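Local coordinates for conserved domain protein (Streptococcus pneumoniae, PDB 2I7R) that is of unknown function but belongs to the glyoxalase/bleomycin resistance protein/dioxygenase superfamily, with two beta-alpha-beta-beta-beta modules in each chain of a dimer, at residues D10-N15 and M49-H54; E59-G64 and A108-D113. One frame throughout, in Å; residues are numbered along the deposited sequence.

How the contacts relate
Contact 1 joins the outermost strand, within this chain, of the first sheet to its neighbour. Contact 2 lies between the two sheets of the chain, where the linker 59-64 meets the turn leading into strand 111-116. Their centres are about 11 Å apart. Phe61 ties them together: its N lies 2.8 Å from Ile12 O, a probable hydrogen bond, and its CB packs on Ile11 CG2. Leu110 of contact 2 packs on Ile11 as well, so this residue is a shared neighbour. Asn60 makes a second link, with OD1 3.0 Å from His54 NE2, again a probable hydrogen bond. Both contacts also touch the second subunit.

Contact 1 of 2, residues D10-N15 and M49-H54; sequences DIIVSN and MLSQNH
Ile12 turns CG2 anti to its backbone N, and this methyl meets the imidazole of His54, whose CG stands beside its own backbone N (chi1 -59°). Ile12 CG2 lies by the CD2-NE2 side of the His54 ring, 3.4 Å from either atom, and the approach is oblique. His54 NE2 is itself hydrogen-bonded to Asn60 OD1. The backbones beneath form a parallel beta ladder between strands 5-12 and 46-51, the first and last strands of a beta-alpha-beta-beta-beta module of the glyoxalase superfamily. The two short strand segments lie 26° apart in direction. Ile11 is held twice by strand 46-51: its N donates to Met49 O (2.9 Å), and its O accepts from Ser51 N (2.9 Å). Val13 N then donates to Ser51 O at 3.0 Å, carrying the ladder just past the strand end. CA-H...O contacts run alongside, including Gln52 CA to Val13 O (3.2 Å).

Ile11 and Leu50 share one face of the sheet, where Leu50 CD2 rests against Ile11 CB at 4.1 Å and helix 16-27 packs on Leu50 through Val19, Cys20 and Leu23. Asp10, Ile12, Met49 and Ser51 share the other. There Asp10 OD1 lies 3.5 Å from CB of selenomethionine Met49, while the carboxylate is bonded elsewhere, by OD1 to Gln8 and by OD2 to His68 of the second subunit. Asp10 and Ile11 also pair antiparallel with a strand of that subunit, so the sheet continues across the dimer. In the turn beyond strand 46-51, Ser51 OG donates in plane to a lone pair of Asn53 O at 3.1 Å.

Contact 2 of 2, residues E59-G64 and A108-D113; sequences ENFQSG and AGLVLD
Phe61 lays its ring obliquely against Leu110, whose CD2 sits 4.2 Å from the ring centroid in an off-centre CH-pi contact, 29° from the ring normal. The nearest ring atom is Phe61 CE2, 3.7 Å from Leu110 CD2. Phe61 CG stands anti to the backbone N (chi1 179°), on a CB that points toward 108-113. The ring edge meets the backbone there: Phe61 CD2 lies 3.1 Å from Ala108 O, close to the ring plane, and Gly109 C is also at the edge. Ser63 N of the same loop stands above one face, toward the rim.

This loop connects the two beta-alpha-beta-beta-beta modules characteristic of the glyoxalase superfamily. It crosses beside the turn that feeds strand 111-116. Phe61 and Leu110 both also pack on Ile11 of strand 5-12, so they join the two sheets.

Gly109 CA points a hydrogen at Gln62 O, a nearly straight CA-H...O contact of 3.5 Å. One water bridges the Ser63 side chain and the Gly109 carbonyl. It lies 2.5 Å from Ser63 OG and donates to Gly109 O at 2.6 Å, both short distances. Ser63 OG also accepts a hydrogen bond from the backbone N of Glu59 of the second subunit.

Contact 1 of 2, residues D10-N15 and M49-H54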
ATOM      1  N   ASP A  10       0.365  -5.103   3.319  1.00 15.96           N
ATOM      2  CA  ASP A  10       1.510  -5.885   3.766  1.00 16.89           C
ATOM      3  C   ASP A  10       2.683  -5.671   2.819  1.00 16.73           C
ATOM      4  O   ASP A  10       2.506  -5.656   1.617  1.00 17.57           O
ATOM      5  CB  ASP A  10       1.220  -7.385   3.772  1.00 16.94           C
ATOM      6  CG  ASP A  10       0.001  -7.766   4.579  1.00 18.75           C
ATOM      7  OD1 ASP A  10      -0.566  -6.921   5.296  1.00 18.87           O
ATOM      8  OD2 ASP A  10      -0.390  -8.947   4.455  1.00 20.63           O
ATOM      9  N   ILE A  11       3.873  -5.587   3.383  1.00 16.70           N
ATOM     10  CA  ILE A  11       5.126  -5.585   2.631  1.00 16.90           C
ATOM     11  C   ILE A  11       5.876  -6.867   2.996  1.00 17.37           C
ATOM     12  O   ILE A  11       6.140  -7.130   4.185  1.00 16.09           O
ATOM     13  CB  ILE A  11       6.056  -4.361   2.980  1.00 15.27           C
ATOM     14  CG1 ILE A  11       5.274  -3.032   3.062  1.00 15.13           C
ATOM     15  CG2 ILE A  11       7.279  -4.325   2.007  1.00 15.54           C
ATOM     16  CD1 ILE A  11       4.458  -2.696   1.793  1.00 12.24           C
ATOM     17  N   ILE A  12       6.222  -7.648   1.977  1.00 18.42           N
ATOM     18  CA  ILE A  12       6.946  -8.904   2.191  1.00 18.84           C
ATOM     19  C   ILE A  12       8.455  -8.602   2.118  1.00 19.58           C
ATOM     20  O   ILE A  12       8.957  -8.061   1.095  1.00 18.53           O
ATOM     21  CB  ILE A  12       6.582  -9.947   1.135  1.00 19.52           C
ATOM     22  CG1 ILE A  12       5.076 -10.117   0.996  1.00 19.86           C
ATOM     23  CG2 ILE A  12       7.287 -11.270   1.399  1.00 21.85           C
ATOM     24  CD1 ILE A  12       4.331 -10.124   2.326  1.00 26.42           C
ATOM     25  N   VAL A  13       9.153  -8.931   3.206  1.00 19.57           N
ATOM     26  CA  VAL A  13      10.586  -8.638   3.378  1.00 21.19           C
ATOM     27  C   VAL A  13      11.283  -9.812   4.100  1.00 22.94           C
ATOM     28  O   VAL A  13      10.647 -10.517   4.877  1.00 23.32           O
ATOM     29  CB  VAL A  13      10.822  -7.285   4.131  1.00 20.75           C
ATOM     30  CG1 VAL A  13      10.185  -6.109   3.364  1.00 19.11           C
ATOM     31  CG2 VAL A  13      10.309  -7.326   5.603  1.00 20.57           C
ATOM     32  N   SER A  14      12.578 -10.019   3.865  1.00 24.61           N
ATOM     33  CA  SER A  14      13.287 -11.135   4.518  1.00 26.40           C
ATOM     34  C   SER A  14      13.735 -10.842   5.949  1.00 27.02           C
ATOM     35  O   SER A  14      13.922 -11.767   6.747  1.00 27.57           O
ATOM     36  CB  SER A  14      14.491 -11.578   3.693  1.00 26.49           C
ATOM     37  OG  SER A  14      15.408 -10.511   3.629  1.00 29.79           O
ATOM     38  N   ASN A  15      13.887  -9.569   6.293  1.00 27.37           N
ATOM     39  CA  ASN A  15      14.431  -9.233   7.604  1.00 27.30           C
ATOM     40  C   ASN A  15      13.529  -8.264   8.350  1.00 26.47           C
ATOM     41  O   ASN A  15      13.828  -7.074   8.498  1.00 26.29           O
ATOM     42  CB  ASN A  15      15.847  -8.680   7.467  1.00 27.70           C
ATOM     43  CG  ASN A  15      16.553  -8.563   8.801  1.00 31.40           C
ATOM     44  OD1 ASN A  15      15.944  -8.724   9.874  1.00 34.67           O
ATOM     45  ND2 ASN A  15      17.843  -8.256   8.752  1.00 33.93           N
HETATM   46  N   MSE A  49       1.552  -3.895   7.668  1.00 18.32           N
HETATM   47  CA  MSE A  49       2.296  -5.050   8.167  1.00 19.08           C
HETATM   48  C   MSE A  49       3.623  -5.289   7.404  1.00 19.19           C
HETATM   49  O   MSE A  49       3.735  -5.029   6.194  1.00 19.09           O
HETATM   50  CB  MSE A  49       1.447  -6.331   8.061  1.00 19.48           C
HETATM   51  CG  MSE A  49       0.378  -6.518   9.145  1.00 22.60           C
HETATM   52 SE   MSE A  49      -0.708  -4.973   9.620  1.00 32.75          SE
HETATM   53  CE  MSE A  49      -2.182  -6.027  10.559  1.00 21.22           C
ATOM     54  N   LEU A  50       4.601  -5.824   8.115  1.00 18.60           N
ATOM     55  CA  LEU A  50       5.775  -6.415   7.483  1.00 19.81           C
ATOM     56  C   LEU A  50       5.660  -7.914   7.702  1.00 20.79           C
ATOM     57  O   LEU A  50       5.332  -8.363   8.803  1.00 21.03           O
ATOM     58  CB  LEU A  50       7.057  -5.892   8.119  1.00 18.51           C
ATOM     59  CG  LEU A  50       7.151  -4.374   8.280  1.00 17.87           C
ATOM     60  CD1 LEU A  50       8.423  -4.039   9.035  1.00 17.48           C
ATOM     61  CD2 LEU A  50       7.121  -3.687   6.896  1.00 17.52           C
ATOM     62  N   SER A  51       5.895  -8.694   6.665  1.00 21.92           N
ATOM     63  CA  SER A  51       5.787 -10.134   6.819  1.00 24.40           C
ATOM     64  C   SER A  51       6.911 -10.842   6.085  1.00 25.32           C
ATOM     65  O   SER A  51       7.213 -10.495   4.961  1.00 25.38           O
ATOM     66  CB  SER A  51       4.414 -10.616   6.361  1.00 24.06           C
ATOM     67  OG  SER A  51       4.402 -12.030   6.271  1.00 28.46           O
ATOM     68  N   GLN A  52       7.537 -11.828   6.730  1.00 26.67           N
ATOM     69  CA  GLN A  52       8.541 -12.643   6.062  1.00 27.90           C
ATOM     70  C   GLN A  52       7.865 -13.786   5.292  1.00 27.94           C
ATOM     71  O   GLN A  52       8.288 -14.171   4.207  1.00 27.03           O
ATOM     72  CB  GLN A  52       9.548 -13.169   7.076  1.00 29.06           C
ATOM     73  CG  GLN A  52      10.777 -13.808   6.453  1.00 32.28           C
ATOM     74  CD  GLN A  52      11.528 -14.690   7.446  1.00 38.38           C
ATOM     75  OE1 GLN A  52      11.662 -14.339   8.624  1.00 41.17           O
ATOM     76  NE2 GLN A  52      12.012 -15.844   6.979  1.00 37.89           N
ATOM     77  N   ASN A  53       6.791 -14.303   5.863  1.00 28.65           N
ATOM     78  CA  ASN A  53       6.040 -15.402   5.257  1.00 29.68           C
ATOM     79  C   ASN A  53       5.357 -14.980   3.956  1.00 29.99           C
ATOM     80  O   ASN A  53       4.837 -13.865   3.833  1.00 29.46           O
ATOM     81  CB  ASN A  53       4.970 -15.924   6.250  1.00 30.04           C
ATOM     82  CG  ASN A  53       4.059 -17.008   5.641  1.00 31.35           C
ATOM     83  OD1 ASN A  53       4.520 -18.089   5.303  1.00 31.18           O
ATOM     84  ND2 ASN A  53       2.766 -16.707   5.508  1.00 31.44           N
ATOM     85  N   HIS A  54       5.346 -15.900   2.996  1.00 30.71           N
ATOM     86  CA  HIS A  54       4.550 -15.731   1.796  1.00 30.84           C
ATOM     87  C   HIS A  54       3.181 -16.337   1.982  1.00 31.17           C
ATOM     88  O   HIS A  54       3.027 -17.557   1.986  1.00 31.69           O
ATOM     89  CB  HIS A  54       5.302 -16.279   0.589  1.00 30.53           C
ATOM     90  CG  HIS A  54       6.609 -15.593   0.381  1.00 30.12           C
ATOM     91  ND1 HIS A  54       7.415 -15.820  -0.704  1.00 31.27           N
ATOM     92  CD2 HIS A  54       7.246 -14.667   1.135  1.00 30.46           C
ATOM     93  CE1 HIS A  54       8.502 -15.075  -0.607  1.00 33.21           C
ATOM     94  NE2 HIS A  54       8.426 -14.373   0.508  1.00 31.96           N
TER

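Contact 2 of 2, residues E59-G64 and A108-D113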
ATOM      1  N   GLU A  59       7.191 -12.725  -4.569  1.00 23.19           N
ATOM      2  CA  GLU A  59       8.581 -12.450  -4.235  1.00 21.97           C
ATOM      3  C   GLU A  59       8.669 -11.392  -3.136  1.00 21.14           C
ATOM      4  O   GLU A  59       7.703 -10.690  -2.872  1.00 21.66           O
ATOM      5  CB  GLU A  59       9.311 -11.982  -5.497  1.00 21.99           C
ATOM      6  CG  GLU A  59       9.155 -12.915  -6.658  1.00 20.68           C
ATOM      7  CD  GLU A  59       9.884 -12.429  -7.909  1.00 21.82           C
ATOM      8  OE1 GLU A  59      10.143 -11.224  -8.034  1.00 29.09           O
ATOM      9  OE2 GLU A  59      10.194 -13.242  -8.781  1.00 19.10           O
ATOM     10  N   ASN A  60       9.808 -11.277  -2.476  1.00 20.73           N
ATOM     11  CA  ASN A  60      10.017 -10.133  -1.605  1.00 19.98           C
ATOM     12  C   ASN A  60       9.914  -8.832  -2.390  1.00 19.58           C
ATOM     13  O   ASN A  60      10.141  -8.770  -3.637  1.00 17.99           O
ATOM     14  CB  ASN A  60      11.341 -10.221  -0.830  1.00 21.34           C
ATOM     15  CG  ASN A  60      11.384 -11.437   0.096  1.00 23.22           C
ATOM     16  OD1 ASN A  60      10.357 -12.048   0.390  1.00 27.19           O
ATOM     17  ND2 ASN A  60      12.562 -11.811   0.509  1.00 24.85           N
ATOM     18  N   PHE A  61       9.512  -7.807  -1.653  1.00 18.82           N
ATOM     19  CA  PHE A  61       9.291  -6.498  -2.197  1.00 18.23           C
ATOM     20  C   PHE A  61      10.611  -6.012  -2.730  1.00 18.23           C
ATOM     21  O   PHE A  61      11.621  -6.181  -2.082  1.00 18.73           O
ATOM     22  CB  PHE A  61       8.786  -5.518  -1.120  1.00 16.70           C
ATOM     23  CG  PHE A  61       8.557  -4.128  -1.662  1.00 16.44           C
ATOM     24  CD1 PHE A  61       7.466  -3.868  -2.496  1.00 14.07           C
ATOM     25  CD2 PHE A  61       9.456  -3.104  -1.398  1.00 15.28           C
ATOM     26  CE1 PHE A  61       7.247  -2.586  -3.015  1.00 15.16           C
ATOM     27  CE2 PHE A  61       9.256  -1.808  -1.941  1.00 16.39           C
ATOM     28  CZ  PHE A  61       8.161  -1.549  -2.744  1.00 11.66           C
ATOM     29  N   GLN A  62      10.577  -5.423  -3.908  1.00 19.17           N
ATOM     30  CA  GLN A  62      11.721  -4.763  -4.494  1.00 21.49           C
ATOM     31  C   GLN A  62      11.522  -3.242  -4.518  1.00 21.30           C
ATOM     32  O   GLN A  62      12.105  -2.513  -3.714  1.00 22.09           O
ATOM     33  CB  GLN A  62      12.012  -5.367  -5.877  1.00 21.34           C
ATOM     34  CG  GLN A  62      12.649  -6.796  -5.724  1.00 24.00           C
ATOM     35  CD  GLN A  62      12.826  -7.543  -7.035  1.00 25.27           C
ATOM     36  OE1 GLN A  62      13.183  -6.949  -8.063  1.00 29.00           O
ATOM     37  NE2 GLN A  62      12.586  -8.874  -7.002  1.00 28.63           N
ATOM     38  N   SER A  63      10.688  -2.748  -5.416  1.00 21.35           N
ATOM     39  CA  SER A  63      10.504  -1.300  -5.520  1.00 21.28           C
ATOM     40  C   SER A  63       9.120  -1.019  -6.091  1.00 19.75           C
ATOM     41  O   SER A  63       8.337  -1.932  -6.258  1.00 19.33           O
ATOM     42  CB  SER A  63      11.629  -0.659  -6.385  1.00 21.67           C
ATOM     43  OG  SER A  63      11.752   0.757  -6.155  1.00 22.74           O
ATOM     44  N   GLY A  64       8.823   0.247  -6.363  1.00 18.60           N
ATOM     45  CA  GLY A  64       7.645   0.569  -7.150  1.00 16.50           C
ATOM     46  C   GLY A  64       6.420   1.019  -6.400  1.00 16.04           C
ATOM     47  O   GLY A  64       5.342   1.011  -6.944  1.00 15.40           O
ATOM     48  N   ALA A 108      14.243  -1.218   2.645  1.00 18.37           N
ATOM     49  CA  ALA A 108      13.759  -2.297   1.758  1.00 18.96           C
ATOM     50  C   ALA A 108      13.126  -1.831   0.465  1.00 19.47           C
ATOM     51  O   ALA A 108      12.217  -2.494  -0.069  1.00 19.97           O
ATOM     52  CB  ALA A 108      12.793  -3.242   2.497  1.00 19.31           C
ATOM     53  N   GLY A 109      13.611  -0.708  -0.071  1.00 19.86           N
ATOM     54  CA  GLY A 109      13.056  -0.188  -1.321  1.00 18.28           C
ATOM     55  C   GLY A 109      11.821   0.696  -1.116  1.00 18.39           C
ATOM     56  O   GLY A 109      11.355   1.305  -2.085  1.00 17.97           O
ATOM     57  N   LEU A 110      11.282   0.787   0.114  1.00 17.32           N
ATOM     58  CA  LEU A 110      10.030   1.570   0.320  1.00 17.20           C
ATOM     59  C   LEU A 110      10.349   3.038   0.216  1.00 17.29           C
ATOM     60  O   LEU A 110      11.443   3.436   0.603  1.00 17.92           O
ATOM     61  CB  LEU A 110       9.383   1.340   1.680  1.00 16.13           C
ATOM     62  CG  LEU A 110       8.982  -0.113   1.943  1.00 16.45           C
ATOM     63  CD1 LEU A 110       8.842  -0.363   3.402  1.00 16.34           C
ATOM     64  CD2 LEU A 110       7.756  -0.427   1.162  1.00 11.56           C
ATOM     65  N   VAL A 111       9.385   3.803  -0.290  1.00 16.26           N
ATOM     66  CA  VAL A 111       9.436   5.261  -0.386  1.00 15.75           C
ATOM     67  C   VAL A 111       8.193   5.817   0.334  1.00 16.39           C
ATOM     68  O   VAL A 111       7.063   5.343   0.148  1.00 15.40           O
ATOM     69  CB  VAL A 111       9.440   5.757  -1.884  1.00 16.51           C
ATOM     70  CG1 VAL A 111       9.332   7.306  -1.969  1.00 13.71           C
ATOM     71  CG2 VAL A 111      10.680   5.189  -2.714  1.00 13.48           C
ATOM     72  N   LEU A 112       8.411   6.811   1.168  1.00 16.38           N
ATOM     73  CA  LEU A 112       7.320   7.351   1.975  1.00 17.99           C
ATOM     74  C   LEU A 112       7.154   8.816   1.620  1.00 18.33           C
ATOM     75  O   LEU A 112       8.147   9.514   1.365  1.00 18.00           O
ATOM     76  CB  LEU A 112       7.565   7.164   3.483  1.00 16.85           C
ATOM     77  CG  LEU A 112       7.388   5.700   3.972  1.00 19.27           C
ATOM     78  CD1 LEU A 112       8.618   4.876   3.666  1.00 20.49           C
ATOM     79  CD2 LEU A 112       7.073   5.625   5.487  1.00 19.78           C
ATOM     80  N   ASP A 113       5.901   9.260   1.597  1.00 18.20           N
ATOM     81  CA  ASP A 113       5.592  10.686   1.446  1.00 19.03           C
ATOM     82  C   ASP A 113       4.839  11.151   2.677  1.00 19.23           C
ATOM     83  O   ASP A 113       3.786  10.613   3.001  1.00 19.37           O
ATOM     84  CB  ASP A 113       4.758  10.911   0.178  1.00 19.25           C
ATOM     85  CG  ASP A 113       4.296  12.352   0.005  1.00 20.73           C
ATOM     86  OD1 ASP A 113       5.005  13.269   0.444  1.00 22.40           O
ATOM     87  OD2 ASP A 113       3.223  12.562  -0.577  1.00 18.95           O
TER
HETATM   88  O   HOH W   1      12.890   1.643  -4.137  1.00 23.99           O